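Local coordinates for protein RNA methyltransferase, TrmH family (Porphyromonas gingivalis, PDB 2I6D) that probably binds RNA and transfers methyl groups to it, as a knotted methyltransferase of the TrmH (SpoU) family, at residues A[11-16]-A[86-91]; A[100-105]-A[128-133]; A[186-191]-A[225-230]; A[206-211]-A[239-244]. One frame throughout, in Å; residues are numbered along the deposited sequence. Where two conformers were deposited one is given.

Interaction 1: residues A[11-16]-A[86-91]; sequences KFLRSL and PLMAVF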
loop_
_atom_site.group_PDB
_atom_site.type_symbol
_atom_site.label_atom_id
_atom_site.label_comp_id
_atom_site.label_asym_id
_atom_site.label_seq_id
_atom_site.Cartn_x
_atom_site.Cartn_y
_atom_site.Cartn_z
ATOM N N LYS A 11 4.086 16.018 -20.640
ATOM C CA LYS A 11 2.647 15.960 -20.396
ATOM C C LYS A 11 2.240 14.599 -19.805
ATOM O O LYS A 11 1.543 14.523 -18.782
ATOM C CB LYS A 11 1.890 16.250 -21.694
ATOM C CG LYS A 11 0.386 16.220 -21.590
ATOM C CD LYS A 11 -0.206 16.626 -22.942
ATOM C CE LYS A 11 -1.726 16.698 -22.906
ATOM N NZ LYS A 11 -2.313 15.322 -22.859
ATOM N N PHE A 12 2.724 13.525 -20.420
ATOM C CA PHE A 12 2.477 12.177 -19.920
ATOM C C PHE A 12 2.943 11.985 -18.473
ATOM O O PHE A 12 2.159 11.552 -17.627
ATOM C CB PHE A 12 3.155 11.149 -20.840
ATOM C CG PHE A 12 3.128 9.758 -20.309
ATOM C CD1 PHE A 12 1.963 8.996 -20.400
ATOM C CD2 PHE A 12 4.268 9.200 -19.713
ATOM C CE1 PHE A 12 1.929 7.696 -19.898
ATOM C CE2 PHE A 12 4.243 7.903 -19.217
ATOM C CZ PHE A 12 3.066 7.151 -19.313
ATOM N N LEU A 13 4.216 12.293 -18.203
ATOM C CA LEU A 13 4.773 12.203 -16.851
ATOM C C LEU A 13 3.943 12.987 -15.816
ATOM O O LEU A 13 3.644 12.482 -14.706
ATOM C CB LEU A 13 6.243 12.663 -16.850
ATOM C CG LEU A 13 7.201 11.614 -17.430
ATOM C CD1 LEU A 13 8.492 12.283 -17.841
ATOM C CD2 LEU A 13 7.471 10.423 -16.409
ATOM N N ARG A 14 3.570 14.211 -16.171
ATOM C CA ARG A 14 2.812 15.076 -15.232
ATOM C C ARG A 14 1.395 14.551 -14.973
ATOM O O ARG A 14 0.865 14.713 -13.890
ATOM C CB ARG A 14 2.760 16.519 -15.740
ATOM C CG ARG A 14 4.133 17.216 -15.746
ATOM C CD ARG A 14 4.087 18.623 -16.374
ATOM N NE ARG A 14 3.138 19.509 -15.707
ATOM C CZ ARG A 14 3.353 20.089 -14.531
ATOM N NH1 ARG A 14 4.506 19.902 -13.882
ATOM N NH2 ARG A 14 2.416 20.871 -14.007
ATOM N N SER A 15 0.797 13.911 -15.977
ATOM C CA SER A 15 -0.576 13.428 -15.883
ATOM C C SER A 15 -0.713 12.339 -14.812
ATOM O O SER A 15 -1.794 12.150 -14.253
ATOM C CB SER A 15 -1.043 12.888 -17.238
ATOM O OG SER A 15 -0.446 11.621 -17.484
ATOM N N LEU A 16 0.381 11.641 -14.495
ATOM C CA LEU A 16 0.273 10.469 -13.613
ATOM C C LEU A 16 0.075 10.817 -12.132
ATOM O O LEU A 16 -0.202 9.934 -11.298
ATOM C CB LEU A 16 1.483 9.540 -13.791
ATOM C CG LEU A 16 1.653 8.998 -15.210
ATOM C CD1 LEU A 16 2.951 8.176 -15.296
ATOM C CD2 LEU A 16 0.423 8.200 -15.733
ATOM N N PRO A 86 16.735 13.252 -8.921
ATOM C CA PRO A 86 16.905 13.185 -10.378
ATOM C C PRO A 86 16.706 11.821 -11.054
ATOM O O PRO A 86 17.521 11.420 -11.882
ATOM C CB PRO A 86 18.344 13.703 -10.590
ATOM C CG PRO A 86 19.021 13.491 -9.309
ATOM C CD PRO A 86 18.027 13.301 -8.207
ATOM N N LEU A 87 15.625 11.120 -10.701
ATOM C CA LEU A 87 15.286 9.857 -11.313
ATOM C C LEU A 87 13.775 9.651 -11.134
ATOM O O LEU A 87 13.259 9.765 -10.028
ATOM C CB LEU A 87 16.074 8.708 -10.635
ATOM C CG LEU A 87 15.970 7.320 -11.253
ATOM C CD1 LEU A 87 16.629 7.299 -12.634
ATOM C CD2 LEU A 87 16.598 6.275 -10.276
HETATM N N MSE A 88 13.082 9.384 -12.232
HETATM C CA MSE A 88 11.656 9.148 -12.180
HETATM C C MSE A 88 11.381 7.984 -13.115
HETATM O O MSE A 88 11.811 7.998 -14.277
HETATM C CB MSE A 88 10.895 10.414 -12.617
HETATM C CG MSE A 88 9.377 10.336 -12.420
HETATM SE SE MSE A 88 8.583 12.152 -12.646
HETATM C CE MSE A 88 6.702 11.687 -12.236
ATOM N N ALA A 89 10.701 6.960 -12.596
ATOM C CA ALA A 89 10.333 5.771 -13.377
ATOM C C ALA A 89 8.835 5.760 -13.597
ATOM O O ALA A 89 8.081 6.220 -12.752
ATOM C CB ALA A 89 10.780 4.473 -12.619
ATOM N N VAL A 90 8.394 5.206 -14.724
ATOM C CA VAL A 90 6.990 4.956 -14.918
ATOM C C VAL A 90 6.845 3.436 -15.010
ATOM O O VAL A 90 7.525 2.798 -15.828
ATOM C CB VAL A 90 6.432 5.631 -16.186
ATOM C CG1 VAL A 90 4.957 5.216 -16.372
ATOM C CG2 VAL A 90 6.530 7.178 -16.079
ATOM N N PHE A 91 5.986 2.876 -14.164
ATOM C CA PHE A 91 5.709 1.441 -14.150
ATOM C C PHE A 91 4.282 1.194 -14.543
ATOM O O PHE A 91 3.413 2.049 -14.311
ATOM C CB PHE A 91 5.882 0.870 -12.742
ATOM C CG PHE A 91 7.296 0.903 -12.238
ATOM C CD1 PHE A 91 8.269 0.043 -12.761
ATOM C CD2 PHE A 91 7.645 1.755 -11.199
ATOM C CE1 PHE A 91 9.592 0.070 -12.277
ATOM C CE2 PHE A 91 8.958 1.766 -10.686
ATOM C CZ PHE A 91 9.927 0.923 -11.238
#
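This is a buried apolar contact between F12, L13 and L16, near the end of helix 7-15, and M88 and V90 of strand 87-92. It lies in the N-terminal part of the chain, which belongs to the MRM3-like substrate-binding family. The helix segment 11-15 crosses the strand segment at 79°, with the axes 10.3 Å apart. Strand 87-92 runs between strands 27-31 and 45-51, so the helix packs on the face of a mixed sheet.

V90 is the centre of the contact. Its CG1 is anti to the backbone N (chi1 175°), and CG2 lies beside that N. CG2 meets CD2 of L13 at 3.4 Å, a tight carbon pair. CD1 of L16 reaches both methyls and is 3.7 Å from V90 CG1; the two side chains cross at about a right angle. F12 brings its CE2 and CZ to the same valine, with CE2 4.0 Å from V90 CG2.

M88 is a selenomethionine with an extended chain. Its SE is 4.3 Å from L13 CD2, and its CE touches the backbone O of L13. Beyond the two segments, M88 also packs on A29 and I78, and F12 on R46.

The five side chains meet through carbon and selenium alone. The contact therefore rests on shape and burial, with no polar bond between the segments to set its direction.

Interaction 2: residues A[100-105]-A[128-133]; sequences VVEGLT and GIRHVW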
loop_
_atom_site.group_PDB
_atom_site.type_symbol
_atom_site.label_atom_id
_atom_site.label_comp_id
_atom_site.label_asym_id
_atom_site.label_seq_id
_atom_site.Cartn_x
_atom_site.Cartn_y
_atom_site.Cartn_z
ATOM N N VAL A 100 -6.143 -12.230 -2.845
ATOM C CA VAL A 100 -5.534 -13.485 -2.492
ATOM C C VAL A 100 -5.283 -13.435 -0.976
ATOM O O VAL A 100 -4.896 -12.374 -0.438
ATOM C CB VAL A 100 -4.197 -13.668 -3.303
ATOM C CG1 VAL A 100 -3.278 -14.705 -2.666
ATOM C CG2 VAL A 100 -4.498 -14.015 -4.777
ATOM N N VAL A 101 -5.554 -14.543 -0.285
ATOM C CA VAL A 101 -5.155 -14.688 1.136
ATOM C C VAL A 101 -3.941 -15.606 1.200
ATOM O O VAL A 101 -4.038 -16.771 0.844
ATOM C CB VAL A 101 -6.279 -15.280 2.057
ATOM C CG1 VAL A 101 -5.817 -15.308 3.547
ATOM C CG2 VAL A 101 -7.580 -14.493 1.954
ATOM N N GLU A 102 -2.787 -15.096 1.647
ATOM C CA GLU A 102 -1.627 -15.972 1.866
ATOM C C GLU A 102 -1.071 -15.504 3.197
ATOM O O GLU A 102 -0.480 -14.440 3.273
ATOM C CB GLU A 102 -0.567 -15.855 0.752
ATOM C CG GLU A 102 -1.047 -16.427 -0.597
ATOM C CD GLU A 102 -0.120 -16.174 -1.797
ATOM O OE1 GLU A 102 -0.073 -17.087 -2.665
ATOM O OE2 GLU A 102 0.520 -15.086 -1.894
ATOM N N GLY A 103 -1.325 -16.278 4.247
ATOM C CA GLY A 103 -1.041 -15.842 5.600
ATOM C C GLY A 103 -1.938 -14.698 6.053
ATOM O O GLY A 103 -2.991 -14.407 5.444
ATOM N N LEU A 104 -1.520 -14.034 7.128
ATOM C CA LEU A 104 -2.260 -12.915 7.645
ATOM C C LEU A 104 -2.343 -11.836 6.560
ATOM O O LEU A 104 -1.310 -11.405 5.998
ATOM C CB LEU A 104 -1.549 -12.364 8.887
ATOM C CG LEU A 104 -2.107 -11.051 9.421
ATOM C CD1 LEU A 104 -3.627 -11.251 9.807
ATOM C CD2 LEU A 104 -1.242 -10.613 10.631
ATOM N N THR A 105 -3.572 -11.410 6.299
ATOM C CA THR A 105 -3.900 -10.511 5.209
ATOM C C THR A 105 -4.681 -9.350 5.797
ATOM O O THR A 105 -5.676 -9.561 6.499
ATOM C CB THR A 105 -4.761 -11.268 4.183
ATOM O OG1 THR A 105 -3.995 -12.371 3.670
ATOM C CG2 THR A 105 -5.206 -10.350 3.013
ATOM N N GLY A 128 6.240 -8.883 7.484
ATOM C CA GLY A 128 6.214 -9.919 6.432
ATOM C C GLY A 128 4.798 -10.263 5.967
ATOM O O GLY A 128 4.557 -11.370 5.454
ATOM N N ILE A 129 3.856 -9.329 6.150
ATOM C CA ILE A 129 2.527 -9.452 5.556
ATOM C C ILE A 129 2.639 -9.459 4.021
ATOM O O ILE A 129 3.309 -8.607 3.440
ATOM C CB ILE A 129 1.600 -8.251 5.979
ATOM C CG1 ILE A 129 1.345 -8.252 7.500
ATOM C CG2 ILE A 129 0.302 -8.185 5.109
ATOM C CD1 ILE A 129 0.070 -8.814 7.973
ATOM N N ARG A 130 2.041 -10.434 3.356
ATOM C CA ARG A 130 2.199 -10.519 1.902
ATOM C C ARG A 130 1.135 -9.828 1.091
ATOM O O ARG A 130 1.349 -9.546 -0.109
ATOM C CB ARG A 130 2.298 -11.986 1.480
ATOM C CG ARG A 130 3.626 -12.606 1.977
ATOM C CD ARG A 130 3.494 -14.078 2.141
ATOM N NE ARG A 130 3.317 -14.751 0.860
ATOM C CZ ARG A 130 3.706 -15.995 0.632
ATOM N NH1 ARG A 130 4.306 -16.667 1.605
ATOM N NH2 ARG A 130 3.518 -16.556 -0.558
ATOM N N HIS A 131 -0.017 -9.568 1.715
ATOM C CA HIS A 131 -1.159 -9.007 0.980
ATOM C C HIS A 131 -1.876 -8.006 1.796
ATOM O O HIS A 131 -2.149 -8.243 2.978
ATOM C CB HIS A 131 -2.176 -10.105 0.552
ATOM C CG HIS A 131 -1.625 -11.047 -0.459
ATOM N ND1 HIS A 131 -1.647 -10.778 -1.806
ATOM C CD2 HIS A 131 -0.968 -12.222 -0.317
ATOM C CE1 HIS A 131 -1.051 -11.764 -2.458
ATOM N NE2 HIS A 131 -0.632 -12.653 -1.578
ATOM N N VAL A 132 -2.188 -6.879 1.160
ATOM C CA VAL A 132 -2.957 -5.805 1.819
ATOM C C VAL A 132 -4.070 -5.455 0.839
ATOM O O VAL A 132 -3.824 -5.055 -0.315
ATOM C CB VAL A 132 -2.106 -4.537 2.168
ATOM C CG1 VAL A 132 -3.000 -3.389 2.656
ATOM C CG2 VAL A 132 -1.023 -4.855 3.229
ATOM N N TRP A 133 -5.304 -5.609 1.298
ATOM C CA TRP A 133 -6.436 -5.291 0.468
ATOM C C TRP A 133 -6.989 -3.940 0.862
ATOM O O TRP A 133 -6.933 -3.561 2.039
ATOM C CB TRP A 133 -7.559 -6.330 0.645
ATOM C CG TRP A 133 -7.212 -7.771 0.385
ATOM C CD1 TRP A 133 -6.122 -8.284 -0.284
ATOM C CD2 TRP A 133 -8.029 -8.860 0.735
ATOM N NE1 TRP A 133 -6.211 -9.663 -0.314
ATOM C CE2 TRP A 133 -7.377 -10.037 0.315
ATOM C CE3 TRP A 133 -9.256 -8.960 1.410
ATOM C CZ2 TRP A 133 -7.911 -11.309 0.544
ATOM C CZ3 TRP A 133 -9.799 -10.233 1.635
ATOM C CH2 TRP A 133 -9.120 -11.392 1.182
HETATM O O HOH W 1 -4.377 -10.085 -3.344
HETATM O O HOH W 2 0.824 -12.723 4.965
#
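H131 and W133 meet the lead-in to strand 104-109 where the two strands of a beta-alpha-beta crossover begin. The unit is strand 104-109, helix 114-127 and strand 131-134, part of the parallel sheet of the SpoU methyltransferase fold. The helix ends in a Schellman motif at G128, and the chain then turns back beside segment 100-105.

E102 reaches H131 with an extended chain. H131 NE2 donates to E102 OE2 at 2.7 Å, nearly straight at 169°. The oxygen lies in the ring plane, but the N-H meets it from above the carboxylate plane. R130 NH2 forms a longer salt bridge to the same OE2, at 3.6 Å, and CB of E102 lies over a face of the guanidinium. This pull on OE2 from two sources probably favours the charged carboxylate. V100 CG1 covers a face of the imidazole in a CH-pi contact.

W133 bonds the backbone instead. Its NE1 donates to V100 O at 3.0 Å, with a bent angle of 137°, from above the carbonyl plane. T105 CG2, anti to the backbone N, lies over the five-membered ring, 3.6 Å from its centre. V101 CG2 packs on CZ2 and CH2, the two side chains crossing at about a right angle.

One water joins E102 O, L104 O and R130 N, filling in between the two backbones. The N of E102 is buried without a partner.

I129 has chi2 at -100°, away from a staggered value. This torsion places its CD1 3.4 Å from L104 CG, closer than usual for two carbons.

Interaction 3: residues A[186-191]-A[225-230]; sequences GQSLYE and TIPASG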
loop_
_atom_site.group_PDB
_atom_site.type_symbol
_atom_site.label_atom_id
_atom_site.label_comp_id
_atom_site.label_asym_id
_atom_site.label_seq_id
_atom_site.Cartn_x
_atom_site.Cartn_y
_atom_site.Cartn_z
ATOM N N GLY A 186 -14.637 -5.786 22.087
ATOM C CA GLY A 186 -14.359 -7.102 21.528
ATOM C C GLY A 186 -13.477 -7.879 22.478
ATOM O O GLY A 186 -13.241 -7.454 23.600
ATOM N N GLN A 187 -12.972 -9.016 22.024
ATOM C CA GLN A 187 -12.054 -9.810 22.842
ATOM C C GLN A 187 -10.657 -9.180 22.887
ATOM O O GLN A 187 -10.130 -8.813 21.850
ATOM C CB GLN A 187 -11.931 -11.207 22.243
ATOM C CG GLN A 187 -11.016 -12.117 23.050
ATOM C CD GLN A 187 -11.114 -13.561 22.608
ATOM O OE1 GLN A 187 -11.331 -13.846 21.432
ATOM N NE2 GLN A 187 -10.931 -14.474 23.547
ATOM N N SER A 188 -10.046 -9.090 24.069
ATOM C CA SER A 188 -8.657 -8.623 24.151
ATOM C C SER A 188 -7.798 -9.424 23.189
ATOM O O SER A 188 -7.842 -10.659 23.197
ATOM C CB SER A 188 -8.077 -8.788 25.555
ATOM O OG SER A 188 -6.676 -8.566 25.501
ATOM N N LEU A 189 -7.001 -8.739 22.366
ATOM C CA LEU A 189 -6.083 -9.400 21.429
ATOM C C LEU A 189 -5.046 -10.283 22.135
ATOM O O LEU A 189 -4.485 -11.188 21.521
ATOM C CB LEU A 189 -5.365 -8.386 20.514
ATOM C CG LEU A 189 -4.037 -7.754 20.952
ATOM C CD1 LEU A 189 -3.248 -7.221 19.776
ATOM C CD2 LEU A 189 -4.261 -6.658 21.975
ATOM N N TYR A 190 -4.773 -9.998 23.403
ATOM C CA TYR A 190 -3.862 -10.832 24.192
ATOM C C TYR A 190 -4.481 -12.146 24.644
ATOM O O TYR A 190 -3.756 -13.082 24.952
ATOM C CB TYR A 190 -3.324 -10.058 25.401
ATOM C CG TYR A 190 -2.722 -8.738 24.983
ATOM C CD1 TYR A 190 -1.798 -8.666 23.938
ATOM C CD2 TYR A 190 -3.088 -7.568 25.615
ATOM C CE1 TYR A 190 -1.261 -7.441 23.529
ATOM C CE2 TYR A 190 -2.547 -6.350 25.233
ATOM C CZ TYR A 190 -1.647 -6.292 24.183
ATOM O OH TYR A 190 -1.132 -5.046 23.829
ATOM N N GLU A 191 -5.813 -12.203 24.684
ATOM C CA GLU A 191 -6.530 -13.402 25.124
ATOM C C GLU A 191 -7.032 -14.263 23.956
ATOM O O GLU A 191 -7.370 -15.424 24.148
ATOM C CB GLU A 191 -7.714 -13.028 26.031
ATOM C CG GLU A 191 -7.305 -12.202 27.244
ATOM C CD GLU A 191 -8.476 -11.819 28.153
ATOM O OE1 GLU A 191 -9.655 -11.880 27.731
ATOM O OE2 GLU A 191 -8.198 -11.437 29.295
ATOM N N THR A 225 -9.899 -6.387 20.336
ATOM C CA THR A 225 -9.714 -5.056 20.884
ATOM C C THR A 225 -8.315 -4.973 21.481
ATOM O O THR A 225 -7.796 -5.961 22.001
ATOM C CB THR A 225 -10.757 -4.772 21.976
ATOM O OG1 THR A 225 -12.065 -5.033 21.457
ATOM C CG2 THR A 225 -10.712 -3.327 22.400
ATOM N N ILE A 226 -7.721 -3.788 21.421
ATOM C CA ILE A 226 -6.502 -3.499 22.154
ATOM C C ILE A 226 -6.921 -2.752 23.409
ATOM O O ILE A 226 -7.370 -1.604 23.342
ATOM C CB ILE A 226 -5.534 -2.620 21.322
ATOM C CG1 ILE A 226 -5.217 -3.300 19.971
ATOM C CG2 ILE A 226 -4.261 -2.304 22.141
ATOM C CD1 ILE A 226 -4.538 -2.351 18.956
ATOM N N PRO A 227 -6.756 -3.385 24.573
ATOM C CA PRO A 227 -7.279 -2.813 25.811
ATOM C C PRO A 227 -6.574 -1.503 26.184
ATOM O O PRO A 227 -5.350 -1.381 26.015
ATOM C CB PRO A 227 -6.971 -3.890 26.870
ATOM C CG PRO A 227 -6.538 -5.117 26.094
ATOM C CD PRO A 227 -6.034 -4.658 24.778
ATOM N N ALA A 228 -7.353 -0.534 26.654
ATOM C CA ALA A 228 -6.788 0.682 27.242
ATOM C C ALA A 228 -6.577 0.468 28.723
ATOM O O ALA A 228 -7.320 -0.279 29.368
ATOM C CB ALA A 228 -7.690 1.878 27.011
ATOM N N SER A 229 -5.571 1.130 29.273
ATOM C CA SER A 229 -5.275 0.982 30.692
ATOM C C SER A 229 -4.721 2.249 31.280
ATOM O O SER A 229 -3.815 2.201 32.107
ATOM C CB SER A 229 -4.287 -0.164 30.924
ATOM O OG SER A 229 -3.098 0.068 30.192
ATOM N N GLY A 230 -5.283 3.384 30.872
ATOM C CA GLY A 230 -4.855 4.688 31.375
ATOM C C GLY A 230 -5.422 5.035 32.737
ATOM O O GLY A 230 -6.117 4.220 33.370
#
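S188 and T225 form a parallel beta bridge at the edge of the parallel sheet of the SpoU fold. Strand 187-188 is outermost there, beside strand 222-225. T225 is gripped at both backbone groups. Its N donates to Q187 O at 2.9 Å, and its O accepts from L189 N at 2.9 Å.

The T225 hydroxyl lies beside the backbone N (chi1 -53°), anti to the carbonyl carbon. This brings OG1 against G186, 3.1 Å from G186 CA, where no side chain stands in the way. OG1 is also close to G186 N, but the angle is poor. Its hydrogen bond goes to F183 O instead.

After the bridge the chain turns away. S188 OG is anti to its own N (chi1 169°) and accepts from Y190 N at 3.2 Å, an ST turn.

L189 has CG between the backbone N and the carbonyl carbon, the crowded position. It has a second conformer, so its packing is less certain. In this one, CD2 lies against I226 and P227, and over the ring of Y190. L189 and Y190 also pack on helix 242-255, at E252.

P227 meets three side chains of the other segment. Its CG lies 3.5 Å from S188 OG, and its CD is 3.9 Å from both L189 CD2 and Y190 CE2.

Interaction 4: residues A[206-211]-A[239-244]; sequences GSEGRG and SLNVAI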
loop_
_atom_site.group_PDB
_atom_site.type_symbol
_atom_site.label_atom_id
_atom_site.label_comp_id
_atom_site.label_asym_id
_atom_site.label_seq_id
_atom_site.Cartn_x
_atom_site.Cartn_y
_atom_site.Cartn_z
ATOM N N GLY A 206 -10.490 -0.420 10.247
ATOM C CA GLY A 206 -11.239 0.754 9.758
ATOM C C GLY A 206 -10.586 2.070 10.156
ATOM O O GLY A 206 -9.649 2.082 10.932
ATOM N N SER A 207 -11.103 3.202 9.686
ATOM C CA SER A 207 -10.549 4.473 10.162
ATOM C C SER A 207 -10.907 4.694 11.618
ATOM O O SER A 207 -11.979 4.297 12.045
ATOM C CB SER A 207 -11.068 5.637 9.367
ATOM O OG SER A 207 -12.429 5.850 9.679
ATOM N N GLU A 208 -10.004 5.336 12.364
ATOM C CA GLU A 208 -10.274 5.789 13.732
ATOM C C GLU A 208 -11.481 6.745 13.797
ATOM O O GLU A 208 -12.205 6.752 14.796
ATOM C CB GLU A 208 -9.012 6.415 14.337
ATOM C CG GLU A 208 -9.242 7.458 15.393
ATOM C CD GLU A 208 -7.961 8.155 15.816
ATOM O OE1 GLU A 208 -7.040 8.338 14.977
ATOM O OE2 GLU A 208 -7.889 8.527 17.002
ATOM N N GLY A 209 -11.699 7.518 12.730
ATOM C CA GLY A 209 -12.860 8.405 12.618
ATOM C C GLY A 209 -14.233 7.735 12.609
ATOM O O GLY A 209 -15.137 8.198 13.287
ATOM N N ARG A 210 -14.400 6.652 11.852
ATOM C CA ARG A 210 -15.689 5.956 11.776
ATOM C C ARG A 210 -15.632 4.474 12.165
ATOM O O ARG A 210 -16.658 3.857 12.466
ATOM C CB ARG A 210 -16.330 6.127 10.389
ATOM C CG ARG A 210 -15.360 6.423 9.240
ATOM C CD ARG A 210 -15.073 7.924 9.074
ATOM N NE ARG A 210 -13.669 8.164 8.736
ATOM C CZ ARG A 210 -13.156 8.092 7.509
ATOM N NH1 ARG A 210 -11.865 8.317 7.324
ATOM N NH2 ARG A 210 -13.924 7.796 6.467
ATOM N N GLY A 211 -14.442 3.899 12.149
ATOM C CA GLY A 211 -14.280 2.481 12.451
ATOM C C GLY A 211 -14.798 1.634 11.298
ATOM O O GLY A 211 -15.113 2.147 10.222
ATOM N N SER A 239 -10.297 6.028 20.519
ATOM C CA SER A 239 -9.674 5.041 19.642
ATOM C C SER A 239 -8.203 5.334 19.399
ATOM O O SER A 239 -7.780 6.480 19.497
ATOM C CB SER A 239 -10.412 4.969 18.300
ATOM O OG SER A 239 -9.894 3.913 17.514
ATOM N N LEU A 240 -7.432 4.289 19.092
ATOM C CA LEU A 240 -6.048 4.469 18.680
ATOM C C LEU A 240 -6.023 4.763 17.188
ATOM O O LEU A 240 -6.895 4.314 16.457
ATOM C CB LEU A 240 -5.230 3.204 18.935
ATOM C CG LEU A 240 -4.830 2.892 20.376
ATOM C CD1 LEU A 240 -4.245 1.496 20.422
ATOM C CD2 LEU A 240 -3.860 3.955 20.910
ATOM N N ASN A 241 -5.013 5.516 16.746
ATOM C CA ASN A 241 -4.792 5.735 15.321
ATOM C C ASN A 241 -4.758 4.359 14.608
ATOM O O ASN A 241 -4.257 3.387 15.167
ATOM C CB ASN A 241 -3.478 6.511 15.153
ATOM C CG ASN A 241 -3.018 6.572 13.703
ATOM O OD1 ASN A 241 -2.384 5.650 13.217
ATOM N ND2 ASN A 241 -3.368 7.652 13.003
ATOM N N VAL A 242 -5.314 4.266 13.397
ATOM C CA VAL A 242 -5.408 2.961 12.725
ATOM C C VAL A 242 -4.036 2.323 12.434
ATOM O O VAL A 242 -3.899 1.114 12.497
ATOM C CB VAL A 242 -6.276 3.040 11.415
ATOM C CG1 VAL A 242 -5.673 4.025 10.425
ATOM C CG2 VAL A 242 -6.426 1.643 10.788
ATOM N N ALA A 243 -3.032 3.128 12.097
ATOM C CA ALA A 243 -1.714 2.559 11.802
ATOM C C ALA A 243 -1.076 2.041 13.105
ATOM O O ALA A 243 -0.348 1.048 13.109
ATOM C CB ALA A 243 -0.821 3.622 11.129
ATOM N N ILE A 244 -1.291 2.768 14.201
ATOM C CA ILE A 244 -0.810 2.329 15.516
ATOM C C ILE A 244 -1.449 0.986 15.880
ATOM O O ILE A 244 -0.750 0.036 16.285
ATOM C CB ILE A 244 -1.090 3.409 16.609
ATOM C CG1 ILE A 244 -0.256 4.675 16.344
ATOM C CG2 ILE A 244 -0.899 2.856 18.045
ATOM C CD1 ILE A 244 1.296 4.470 16.556
HETATM O O HOH W 3 -4.711 9.807 14.623
HETATM O O HOH W 4 -10.619 8.388 18.584
#
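The backbones of E208 and N241 come closest here, CA to CA 5.7 Å, where the loop after strand 201-206 runs past the start of helix 242-255. The GSEG and SLN sequences are characteristic of SpoU methyltransferases, whose knotted loops usually form the cofactor pocket. An acetate, probably from the crystallisation liquor, lies near V242; such molecules often mark pockets.

E208 extends across the second segment, with CG anti to its N (chi1 152°). Its OE1 lies 3.5 Å from N241 CA, and a water bonds both to OE1 and to N241 ND2. OE2 is 3.2 Å from S239 O. These are two acceptors, and no bond is made. A second water links OE2 to S239 N, weakly. The aliphatic part of E208 rests on the side chain of S239 and on L240 O.

N241 is the N-cap of the helix. Its OD1 takes I244 N at 3.2 Å, on a lone pair, and A243 N more weakly. Its ND2 also bonds N116. V242 puts CG2 3.3 Å from G206 O.

The direct contacts here are packing, and the polar links from E208 to the second segment run through water.

In the fold
Interaction 1 comes first. It closes a loop of 69 residues within the N-terminal region, packing helix 7-15 on strand 87-92. The chain then passes into strand 104-109, and interaction 2 closes the shorter beta-alpha-beta loop around helix 114-127. These two are in series, with centres about 29 Å apart. Interactions 3 and 4 lie further on. Their segments alternate, 186-191, 206-211, 225-230 and 239-244, so the two loops cross along the chain, in the C-terminal part where this family usually carries its knot. They also touch, at I226 CD1 and L240 CD1. Interactions 2 and 3 reach the same parallel sheet, and interaction 4 adds the start of helix 242-255.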